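Local coordinates for protein aminoacyl-tRNA synthetase (Cryptosporidium parvum, PDB 5F9Z) that probably catalyses the ATP-dependent attachment of proline to its tRNA, as a class II prolyl-tRNA synthetase that halofuginone occupies together with an ATP analogue, at residues R278-G281 and V282-M285; W54-F57 and I58-T61; W29-Q32 and V33-S37. All coordinates share one frame; numbering follows the deposited sequence.

Interaction 1 of 3, residues R278-G281 and V282-M285. With ANP (phosphoaminophosphonic acid-adenylate ester), chain D.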
ATOM      1  N   ARG A 278      -0.975   1.807   4.855  1.00 24.46           N
ATOM      2  CA  ARG A 278      -0.441   2.781   3.906  1.00 24.72           C
ATOM      3  C   ARG A 278      -0.728   2.378   2.465  1.00 25.29           C
ATOM      4  O   ARG A 278      -0.916   3.246   1.602  1.00 25.59           O
ATOM      5  CB  ARG A 278       1.065   2.941   4.131  1.00 24.96           C
ATOM      6  CG  ARG A 278       1.811   3.638   3.008  1.00 26.78           C
ATOM      7  CD  ARG A 278       3.301   3.692   3.292  1.00 28.18           C
ATOM      8  NE  ARG A 278       3.618   4.583   4.405  1.00 30.65           N
ATOM      9  CZ  ARG A 278       4.847   4.982   4.715  1.00 32.50           C
ATOM     10  NH1 ARG A 278       5.880   4.570   3.991  1.00 32.28           N
ATOM     11  NH2 ARG A 278       5.045   5.794   5.744  1.00 33.45           N
ATOM     12  N   ALA A 279      -0.774   1.072   2.189  1.00 25.27           N
ATOM     13  CA  ALA A 279      -1.045   0.597   0.835  1.00 25.10           C
ATOM     14  C   ALA A 279      -2.352   1.164   0.297  1.00 24.04           C
ATOM     15  O   ALA A 279      -2.465   1.455  -0.899  1.00 24.29           O
ATOM     16  CB  ALA A 279      -1.081  -0.931   0.815  1.00 25.02           C
ATOM     17  N   ILE A 280      -3.350   1.329   1.166  1.00 24.11           N
ATOM     18  CA  ILE A 280      -4.626   1.891   0.734  1.00 23.60           C
ATOM     19  C   ILE A 280      -4.442   3.334   0.286  1.00 24.71           C
ATOM     20  O   ILE A 280      -4.947   3.745  -0.766  1.00 27.58           O
ATOM     21  CB  ILE A 280      -5.669   1.774   1.858  1.00 21.53           C
ATOM     22  CG1 ILE A 280      -5.805   0.316   2.306  1.00 20.35           C
ATOM     23  CG2 ILE A 280      -7.012   2.323   1.397  1.00 19.84           C
ATOM     24  CD1 ILE A 280      -6.803   0.109   3.424  1.00 21.29           C
ATOM     25  N   GLY A 281      -3.704   4.122   1.070  1.00 22.59           N
ATOM     26  CA  GLY A 281      -3.493   5.516   0.715  1.00 22.82           C
ATOM     27  C   GLY A 281      -2.721   5.684  -0.579  1.00 24.02           C
ATOM     28  O   GLY A 281      -3.062   6.529  -1.411  1.00 24.36           O
ATOM     29  N   VAL A 282      -1.670   4.882  -0.767  1.00 25.29           N
ATOM     30  CA  VAL A 282      -0.903   4.939  -2.009  1.00 25.21           C
ATOM     31  C   VAL A 282      -1.789   4.576  -3.194  1.00 24.85           C
ATOM     32  O   VAL A 282      -1.699   5.186  -4.268  1.00 24.06           O
ATOM     33  CB  VAL A 282       0.328   4.019  -1.920  1.00 23.11           C
ATOM     34  CG1 VAL A 282       1.160   4.116  -3.193  1.00 21.19           C
ATOM     35  CG2 VAL A 282       1.167   4.367  -0.701  1.00 17.44           C
ATOM     36  N   MET A 283      -2.665   3.585  -3.016  1.00 24.10           N
ATOM     37  CA  MET A 283      -3.577   3.196  -4.085  1.00 25.18           C
ATOM     38  C   MET A 283      -4.581   4.304  -4.386  1.00 25.47           C
ATOM     39  O   MET A 283      -4.914   4.545  -5.552  1.00 26.69           O
ATOM     40  CB  MET A 283      -4.289   1.895  -3.710  1.00 27.47           C
ATOM     41  CG  MET A 283      -5.325   1.413  -4.714  1.00 29.55           C
ATOM     42  SD  MET A 283      -6.973   2.066  -4.385  1.00 32.51           S
ATOM     43  CE  MET A 283      -7.217   1.525  -2.696  1.00 31.48           C
ATOM     44  N   ILE A 284      -5.072   4.986  -3.349  1.00 24.85           N
ATOM     45  CA  ILE A 284      -6.020   6.081  -3.550  1.00 24.72           C
ATOM     46  C   ILE A 284      -5.367   7.209  -4.338  1.00 25.64           C
ATOM     47  O   ILE A 284      -5.928   7.713  -5.319  1.00 26.93           O
ATOM     48  CB  ILE A 284      -6.557   6.582  -2.198  1.00 24.39           C
ATOM     49  CG1 ILE A 284      -7.386   5.498  -1.510  1.00 26.20           C
ATOM     50  CG2 ILE A 284      -7.380   7.847  -2.385  1.00 24.24           C
ATOM     51  CD1 ILE A 284      -7.587   5.744  -0.030  1.00 26.12           C
ATOM     52  N   MET A 285      -4.170   7.625  -3.916  1.00 25.07           N
ATOM     53  CA  MET A 285      -3.488   8.730  -4.583  1.00 27.39           C
ATOM     54  C   MET A 285      -3.116   8.381  -6.016  1.00 27.12           C
ATOM     55  O   MET A 285      -3.053   9.269  -6.875  1.00 28.29           O
ATOM     56  CB  MET A 285      -2.238   9.122  -3.795  1.00 28.30           C
ATOM     57  CG  MET A 285      -2.514   9.586  -2.376  1.00 29.58           C
ATOM     58  SD  MET A 285      -0.998   9.915  -1.459  1.00 31.20           S
ATOM     59  CE  MET A 285      -1.660  10.631   0.042  1.00 32.80           C
TER
HETATM   60  PG  ANP D 701       9.643   5.439   8.342  1.00 35.98           P
HETATM   61  O1G ANP D 701      10.941   6.148   8.566  1.00 36.83           O
HETATM   62  O2G ANP D 701       8.856   6.158   7.180  1.00 37.53           O
HETATM   63  O3G ANP D 701       8.772   5.491   9.660  1.00 33.56           O
HETATM   64  PB  ANP D 701       9.769   2.751   9.164  1.00 33.27           P
HETATM   65  O1B ANP D 701      11.126   2.047   9.455  1.00 34.34           O
HETATM   66  O2B ANP D 701       9.306   3.459  10.396  1.00 29.25           O
HETATM   67  N3B ANP D 701       9.953   3.833   7.893  1.00 34.60           N
HETATM   68  PA  ANP D 701       8.733   0.208   9.292  1.00 32.60           P
HETATM   69  O1A ANP D 701       8.858   0.188  10.765  1.00 31.72           O
HETATM   70  O2A ANP D 701       9.858  -0.524   8.555  1.00 32.73           O
HETATM   71  O3A ANP D 701       8.705   1.696   8.735  1.00 33.68           O
HETATM   72  O5' ANP D 701       7.314  -0.393   8.920  1.00 33.97           O
HETATM   73  C5' ANP D 701       7.122  -1.215   7.747  1.00 32.38           C
HETATM   74  C4' ANP D 701       6.373  -0.422   6.707  1.00 30.88           C
HETATM   75  O4' ANP D 701       5.211   0.174   7.312  1.00 30.42           O
HETATM   76  C3' ANP D 701       7.140   0.744   6.098  1.00 31.00           C
HETATM   77  O3' ANP D 701       7.915   0.308   4.987  1.00 32.89           O
HETATM   78  C2' ANP D 701       6.019   1.695   5.665  1.00 31.12           C
HETATM   79  O2' ANP D 701       5.561   1.400   4.351  1.00 31.49           O
HETATM   80  C1' ANP D 701       4.916   1.414   6.694  1.00 30.23           C
HETATM   81  N9  ANP D 701       4.793   2.423   7.742  1.00 30.24           N
HETATM   82  C8  ANP D 701       5.792   2.908   8.546  1.00 30.26           C
HETATM   83  N7  ANP D 701       5.391   3.808   9.412  1.00 29.98           N
HETATM   84  C5  ANP D 701       4.030   3.916   9.166  1.00 30.23           C
HETATM   85  C6  ANP D 701       3.021   4.705   9.753  1.00 31.51           C
HETATM   86  N6  ANP D 701       3.236   5.569  10.747  1.00 30.98           N
HETATM   87  N1  ANP D 701       1.763   4.573   9.273  1.00 31.78           N
HETATM   88  C2  ANP D 701       1.542   3.710   8.277  1.00 30.35           C
HETATM   89  N3  ANP D 701       2.413   2.916   7.648  1.00 30.02           N
HETATM   90  C4  ANP D 701       3.647   3.067   8.143  1.00 30.17           C
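From R278 to M285 the backbone makes two regular alpha-helical turns, with the N atoms of V282, M283, I284 and M285 each bonded to the carbonyl four residues earlier; the first of these, V282 N to R278 O, is 3.0 Å long with an N-H...O angle of 169°. The side chain of R278 runs out to the nucleotide. CG sits opposite the backbone N (chi1 165°) and touches V282 CG2 at 3.8 Å, and a bend at chi3 (-69°) then turns the guanidinium so that one face lies against ribose C2' of ANP. NH1 comes within 3.2 Å of O2', and NH2 lies 3.9 Å from C4 of the adenine. NE and NH1 are held by the carbonyls of I164 and Q239, which fixes the rotation of the group. An arginine placed here, just after strand 265-276, is consistent with the motif 3 arginine of class II synthetases. On another side of the helix I280 CG2 meets I284 CD1 at 3.8 Å and, more loosely, M283 CE at 4.2 Å. The surrounding elements bury every one of the eight residues: I280 and M283 pack on helix 53-71, I284 and M285 on helix 26-36, and V282, with R278, on V238 of strand 236-247.

Interaction 2 of 3, residues W54-F57 and I58-T61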
ATOM      1  N   TRP A  54     -16.040   1.339   3.898  1.00 25.84           N
ATOM      2  CA  TRP A  54     -15.651   1.459   2.497  1.00 24.85           C
ATOM      3  C   TRP A  54     -14.141   1.355   2.319  1.00 26.75           C
ATOM      4  O   TRP A  54     -13.674   0.854   1.290  1.00 28.88           O
ATOM      5  CB  TRP A  54     -16.168   2.773   1.914  1.00 24.62           C
ATOM      6  CG  TRP A  54     -16.289   2.747   0.423  1.00 22.72           C
ATOM      7  CD1 TRP A  54     -15.437   3.313  -0.480  1.00 22.42           C
ATOM      8  CD2 TRP A  54     -17.320   2.110  -0.340  1.00 22.41           C
ATOM      9  NE1 TRP A  54     -15.878   3.073  -1.760  1.00 21.03           N
ATOM     10  CE2 TRP A  54     -17.032   2.335  -1.701  1.00 21.78           C
ATOM     11  CE3 TRP A  54     -18.461   1.373  -0.005  1.00 22.55           C
ATOM     12  CZ2 TRP A  54     -17.843   1.850  -2.726  1.00 22.36           C
ATOM     13  CZ3 TRP A  54     -19.264   0.893  -1.024  1.00 22.63           C
ATOM     14  CH2 TRP A  54     -18.951   1.133  -2.367  1.00 21.83           C
ATOM     15  N   SER A  55     -13.366   1.817   3.300  1.00 25.79           N
ATOM     16  CA  SER A  55     -11.918   1.652   3.256  1.00 24.65           C
ATOM     17  C   SER A  55     -11.465   0.381   3.962  1.00 21.97           C
ATOM     18  O   SER A  55     -10.505  -0.261   3.522  1.00 20.58           O
ATOM     19  CB  SER A  55     -11.223   2.865   3.881  1.00 26.10           C
ATOM     20  OG  SER A  55     -11.513   2.965   5.265  1.00 27.46           O
ATOM     21  N   TYR A  56     -12.142   0.000   5.050  1.00 21.75           N
ATOM     22  CA  TYR A  56     -11.731  -1.189   5.788  1.00 22.10           C
ATOM     23  C   TYR A  56     -11.957  -2.461   4.980  1.00 22.10           C
ATOM     24  O   TYR A  56     -11.273  -3.465   5.208  1.00 22.77           O
ATOM     25  CB  TYR A  56     -12.469  -1.269   7.123  1.00 22.65           C
ATOM     26  CG  TYR A  56     -11.931  -2.351   8.029  1.00 22.87           C
ATOM     27  CD1 TYR A  56     -10.691  -2.214   8.643  1.00 23.63           C
ATOM     28  CD2 TYR A  56     -12.655  -3.512   8.266  1.00 22.43           C
ATOM     29  CE1 TYR A  56     -10.189  -3.200   9.469  1.00 23.18           C
ATOM     30  CE2 TYR A  56     -12.162  -4.504   9.094  1.00 23.10           C
ATOM     31  CZ  TYR A  56     -10.927  -4.342   9.690  1.00 22.54           C
ATOM     32  OH  TYR A  56     -10.429  -5.325  10.513  1.00 22.53           O
ATOM     33  N   PHE A  57     -12.911  -2.442   4.045  1.00 20.80           N
ATOM     34  CA  PHE A  57     -13.065  -3.567   3.128  1.00 21.31           C
ATOM     35  C   PHE A  57     -11.791  -3.794   2.325  1.00 22.08           C
ATOM     36  O   PHE A  57     -11.385  -4.940   2.100  1.00 22.54           O
ATOM     37  CB  PHE A  57     -14.251  -3.326   2.189  1.00 20.92           C
ATOM     38  CG  PHE A  57     -14.411  -4.380   1.123  1.00 20.54           C
ATOM     39  CD1 PHE A  57     -13.726  -4.284  -0.082  1.00 19.03           C
ATOM     40  CD2 PHE A  57     -15.253  -5.461   1.321  1.00 19.61           C
ATOM     41  CE1 PHE A  57     -13.870  -5.250  -1.059  1.00 17.73           C
ATOM     42  CE2 PHE A  57     -15.405  -6.428   0.344  1.00 18.96           C
ATOM     43  CZ  PHE A  57     -14.712  -6.322  -0.847  1.00 18.63           C
ATOM     44  N   ILE A  58     -11.153  -2.710   1.878  1.00 22.39           N
ATOM     45  CA  ILE A  58      -9.948  -2.839   1.067  1.00 23.45           C
ATOM     46  C   ILE A  58      -8.819  -3.456   1.883  1.00 23.12           C
ATOM     47  O   ILE A  58      -8.031  -4.259   1.369  1.00 23.46           O
ATOM     48  CB  ILE A  58      -9.555  -1.473   0.479  1.00 23.77           C
ATOM     49  CG1 ILE A  58     -10.684  -0.945  -0.408  1.00 25.60           C
ATOM     50  CG2 ILE A  58      -8.255  -1.577  -0.308  1.00 24.38           C
ATOM     51  CD1 ILE A  58     -10.322   0.294  -1.188  1.00 25.84           C
ATOM     52  N   TRP A  59      -8.728  -3.107   3.168  1.00 22.21           N
ATOM     53  CA  TRP A  59      -7.722  -3.734   4.018  1.00 24.30           C
ATOM     54  C   TRP A  59      -8.050  -5.198   4.271  1.00 23.90           C
ATOM     55  O   TRP A  59      -7.149  -6.045   4.304  1.00 22.50           O
ATOM     56  CB  TRP A  59      -7.591  -2.979   5.339  1.00 24.44           C
ATOM     57  CG  TRP A  59      -6.580  -3.596   6.252  1.00 24.24           C
ATOM     58  CD1 TRP A  59      -6.822  -4.245   7.427  1.00 24.20           C
ATOM     59  CD2 TRP A  59      -5.163  -3.645   6.049  1.00 22.08           C
ATOM     60  NE1 TRP A  59      -5.641  -4.686   7.976  1.00 23.54           N
ATOM     61  CE2 TRP A  59      -4.608  -4.330   7.148  1.00 22.63           C
ATOM     62  CE3 TRP A  59      -4.309  -3.171   5.048  1.00 22.02           C
ATOM     63  CZ2 TRP A  59      -3.238  -4.552   7.275  1.00 21.09           C
ATOM     64  CZ3 TRP A  59      -2.951  -3.393   5.174  1.00 20.72           C
ATOM     65  CH2 TRP A  59      -2.428  -4.077   6.280  1.00 20.48           C
ATOM     66  N   GLU A  60      -9.335  -5.516   4.455  1.00 24.88           N
ATOM     67  CA  GLU A  60      -9.736  -6.911   4.606  1.00 24.53           C
ATOM     68  C   GLU A  60      -9.412  -7.713   3.354  1.00 24.40           C
ATOM     69  O   GLU A  60      -9.057  -8.894   3.439  1.00 24.40           O
ATOM     70  CB  GLU A  60     -11.227  -7.001   4.929  1.00 25.22           C
ATOM     71  CG  GLU A  60     -11.584  -6.543   6.327  1.00 26.10           C
ATOM     72  CD  GLU A  60     -13.058  -6.713   6.637  1.00 29.26           C
ATOM     73  OE1 GLU A  60     -13.895  -6.376   5.772  1.00 30.69           O
ATOM     74  OE2 GLU A  60     -13.380  -7.196   7.743  1.00 31.03           O
ATOM     75  N   THR A  61      -9.534  -7.089   2.180  1.00 23.30           N
ATOM     76  CA  THR A  61      -9.157  -7.760   0.941  1.00 22.90           C
ATOM     77  C   THR A  61      -7.645  -7.931   0.856  1.00 23.99           C
ATOM     78  O   THR A  61      -7.151  -9.007   0.500  1.00 26.06           O
ATOM     79  CB  THR A  61      -9.680  -6.977  -0.262  1.00 22.81           C
ATOM     80  OG1 THR A  61     -11.093  -6.786  -0.129  1.00 24.70           O
ATOM     81  CG2 THR A  61      -9.397  -7.729  -1.554  1.00 20.95           C
TER
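The long helix 53-71, on which Y56 meets E60 and F57 meets T61 one turn further along, precedes the short strand 76-77; this helix-then-strand order is consistent with motif 1 of class II synthetases. Its beginning is slightly irregular. S55 O receives two weak bonds, a three-residue one from I58 N at 3.0 Å and a four-residue one from W59 N at 3.4 Å; the next four-residue bond, E60 N to Y56 O, is firmer at 2.9 Å. The hydroxyl of S55 stays near the head of the helix, bonded to the carbonyls of R52 and M39. Along the more exposed side, the E60 chain crosses the Y56 ring at about a right angle. Its carboxylate plane stands 44° from the ring plane, and OE2 approaches the ring obliquely, 3.2 Å from Y56 CE2, with CG of E60 also lying against the ring. W59 meets the same tyrosine from elsewhere on the helix surface, CD1 at 4.1 Å from Y56 CE1, a loose touch between obliquely crossing side chains; both aromatics also rest on L170 of strand 168-178. I58 turns inward instead, toward helix 278-287 and M39. F57 O takes two donors, T61 N and the T61 hydroxyl, from opposite faces of its carbonyl plane. With chi1 at -55°, T61 OG1 lies beside its own backbone N and is drawn back over the preceding turn. There it donates to F57 O at 2.9 Å, from 37° out of the carbonyl plane, while resting over one face of the F57 ring, 3.3 Å from CE1.

Interaction 3 of 3, residues W29-Q32 and V33-S37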
ATOM      1  N   TRP A  29      -7.584  17.840  -2.077  1.00 33.48           N
ATOM      2  CA  TRP A  29      -8.184  16.787  -2.891  1.00 32.58           C
ATOM      3  C   TRP A  29      -8.187  15.457  -2.151  1.00 31.24           C
ATOM      4  O   TRP A  29      -9.191  14.734  -2.158  1.00 22.87           O
ATOM      5  CB  TRP A  29      -7.437  16.655  -4.219  1.00 26.79           C
ATOM      6  CG  TRP A  29      -7.864  15.468  -5.034  1.00 32.12           C
ATOM      7  CD1 TRP A  29      -8.853  15.431  -5.974  1.00 34.05           C
ATOM      8  CD2 TRP A  29      -7.315  14.144  -4.981  1.00 30.39           C
ATOM      9  NE1 TRP A  29      -8.953  14.169  -6.508  1.00 28.37           N
ATOM     10  CE2 TRP A  29      -8.021  13.360  -5.915  1.00 30.85           C
ATOM     11  CE3 TRP A  29      -6.295  13.545  -4.234  1.00 29.38           C
ATOM     12  CZ2 TRP A  29      -7.741  12.011  -6.120  1.00 30.36           C
ATOM     13  CZ3 TRP A  29      -6.021  12.204  -4.438  1.00 23.96           C
ATOM     14  CH2 TRP A  29      -6.740  11.452  -5.373  1.00 24.86           C
ATOM     15  N   TYR A  30      -7.070  15.117  -1.504  1.00 30.70           N
ATOM     16  CA  TYR A  30      -6.977  13.843  -0.799  1.00 29.46           C
ATOM     17  C   TYR A  30      -7.963  13.781   0.360  1.00 27.68           C
ATOM     18  O   TYR A  30      -8.587  12.741   0.597  1.00 26.74           O
ATOM     19  CB  TYR A  30      -5.544  13.629  -0.307  1.00 30.68           C
ATOM     20  CG  TYR A  30      -5.290  12.278   0.320  1.00 29.04           C
ATOM     21  CD1 TYR A  30      -5.479  11.109  -0.404  1.00 29.43           C
ATOM     22  CD2 TYR A  30      -4.837  12.173   1.629  1.00 26.82           C
ATOM     23  CE1 TYR A  30      -5.241   9.871   0.162  1.00 28.84           C
ATOM     24  CE2 TYR A  30      -4.595  10.940   2.204  1.00 27.47           C
ATOM     25  CZ  TYR A  30      -4.797   9.792   1.466  1.00 27.45           C
ATOM     26  OH  TYR A  30      -4.557   8.562   2.033  1.00 25.54           O
ATOM     27  N   SER A  31      -8.130  14.891   1.083  1.00 28.74           N
ATOM     28  CA  SER A  31      -9.058  14.913   2.208  1.00 28.05           C
ATOM     29  C   SER A  31     -10.500  14.746   1.739  1.00 29.33           C
ATOM     30  O   SER A  31     -11.262  13.961   2.313  1.00 29.16           O
ATOM     31  CB  SER A  31      -8.895  16.211   2.997  1.00 27.77           C
ATOM     32  OG  SER A  31      -9.811  16.265   4.078  1.00 29.50           O
ATOM     33  N   GLN A  32     -10.891  15.477   0.692  1.00 30.59           N
ATOM     34  CA  GLN A  32     -12.260  15.376   0.195  1.00 32.04           C
ATOM     35  C   GLN A  32     -12.549  13.989  -0.364  1.00 32.69           C
ATOM     36  O   GLN A  32     -13.667  13.479  -0.225  1.00 34.60           O
ATOM     37  CB  GLN A  32     -12.518  16.440  -0.872  1.00 34.30           C
ATOM     38  CG  GLN A  32     -12.463  17.872  -0.371  1.00 24.70           C
ATOM     39  CD  GLN A  32     -12.890  18.870  -1.431  1.00 35.94           C
ATOM     40  OE1 GLN A  32     -13.801  18.607  -2.217  1.00 36.31           O
ATOM     41  NE2 GLN A  32     -12.227  20.021  -1.464  1.00 27.97           N
ATOM     42  N   VAL A  33     -11.556  13.361  -0.995  1.00 31.00           N
ATOM     43  CA  VAL A  33     -11.779  12.061  -1.620  1.00 29.54           C
ATOM     44  C   VAL A  33     -12.011  10.987  -0.563  1.00 27.67           C
ATOM     45  O   VAL A  33     -12.914  10.153  -0.697  1.00 27.68           O
ATOM     46  CB  VAL A  33     -10.604  11.710  -2.551  1.00 30.46           C
ATOM     47  CG1 VAL A  33     -10.593  10.226  -2.862  1.00 31.83           C
ATOM     48  CG2 VAL A  33     -10.698  12.511  -3.839  1.00 33.08           C
ATOM     49  N   ILE A  34     -11.216  10.991   0.507  1.00 27.08           N
ATOM     50  CA  ILE A  34     -11.359   9.954   1.525  1.00 27.49           C
ATOM     51  C   ILE A  34     -12.528  10.217   2.467  1.00 27.31           C
ATOM     52  O   ILE A  34     -13.047   9.272   3.073  1.00 27.15           O
ATOM     53  CB  ILE A  34     -10.060   9.797   2.335  1.00 26.42           C
ATOM     54  CG1 ILE A  34      -9.715  11.101   3.056  1.00 25.96           C
ATOM     55  CG2 ILE A  34      -8.918   9.357   1.430  1.00 27.30           C
ATOM     56  CD1 ILE A  34      -8.384  11.069   3.767  1.00 25.57           C
ATOM     57  N   VAL A  35     -12.963  11.465   2.607  1.00 25.82           N
ATOM     58  CA  VAL A  35     -14.078  11.783   3.496  1.00 26.92           C
ATOM     59  C   VAL A  35     -15.416  11.630   2.785  1.00 27.02           C
ATOM     60  O   VAL A  35     -16.304  10.918   3.261  1.00 26.05           O
ATOM     61  CB  VAL A  35     -13.909  13.205   4.074  1.00 28.79           C
ATOM     62  CG1 VAL A  35     -15.197  13.666   4.737  1.00 28.76           C
ATOM     63  CG2 VAL A  35     -12.762  13.234   5.069  1.00 27.75           C
ATOM     64  N   LYS A  36     -15.581  12.290   1.635  1.00 25.99           N
ATOM     65  CA  LYS A  36     -16.857  12.258   0.929  1.00 26.40           C
ATOM     66  C   LYS A  36     -17.197  10.873   0.395  1.00 26.10           C
ATOM     67  O   LYS A  36     -18.378  10.582   0.175  1.00 26.74           O
ATOM     68  CB  LYS A  36     -16.854  13.271  -0.216  1.00 23.15           C
ATOM     69  CG  LYS A  36     -16.745  14.714   0.246  1.00 29.38           C
ATOM     70  CD  LYS A  36     -16.726  15.675  -0.928  1.00 32.42           C
ATOM     71  CE  LYS A  36     -16.643  17.117  -0.455  1.00 33.54           C
ATOM     72  NZ  LYS A  36     -16.640  18.077  -1.591  1.00 34.80           N
ATOM     73  N   SER A  37     -16.202  10.015   0.181  1.00 25.23           N
ATOM     74  CA  SER A  37     -16.460   8.642  -0.228  1.00 24.90           C
ATOM     75  C   SER A  37     -16.790   7.731   0.946  1.00 27.06           C
ATOM     76  O   SER A  37     -16.962   6.524   0.739  1.00 26.72           O
ATOM     77  CB  SER A  37     -15.257   8.080  -0.984  1.00 24.28           C
ATOM     78  OG  SER A  37     -14.139   7.941  -0.124  1.00 23.71           O
TER
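A chi1 of 172° in W29 swings the indole opposite its backbone N and along the helix toward V33, whose CG2 in turn points away from its own carbonyl carbon; the methyl thus settles over one face of the indole. It stands 3.7 Å from the centroid of the five-membered ring, 21° off the normal, a CH-pi contact offset toward the rim, with CE2 the nearest ring atom at 3.5 Å. One residue on, I34 repeats the arrangement more loosely, its CG2 lying over the Y30 ring 4.3 Å from the centroid. For that, I34 CG1 takes the crowded position between N and carbonyl carbon (chi1 61°), close to the carbonyl oxygens of Y30 and S31. Q32 and K36 run side by side in the same direction. NZ reaches Q32 OE1 at 3.0 Å, coming from above the amide plane, and is also bonded to the carbonyls of L15 and G17, while OE1 accepts from T19 N as well. Further along, S37 OG donates to V33 O, 2.6 Å away, in the carbonyl plane. The chemistry thus divides the helix: two aromatic rings each with an aliphatic methyl over one face, their polar atoms W29 NE1 and Y30 OH bonded to the carbonyls of D289 and P162, and a lysine ammonium whose charge is probably stabilised by three neutral oxygens, tying the helix to the chain before it.

From the N terminus the chain meets interaction 3 on helix 26-36, then interaction 2 on helix 53-71, and only far later interaction 1 on helix 278-287. Each joins successive turns of a single helix, so none closes a long loop, and the three follow in series without nesting or crossing. In space they converge: helix 278-287 touches both earlier helices, with I280 CD1 3.7 Å from W59 CB and G281 CA 3.5 Å from Y30 OH. Interactions 2 and 3 meet more sparingly, W54 CD1 lying 3.8 Å from S37 O. Together the N-terminal helices pack against the helix from which R278 reaches the nucleotide.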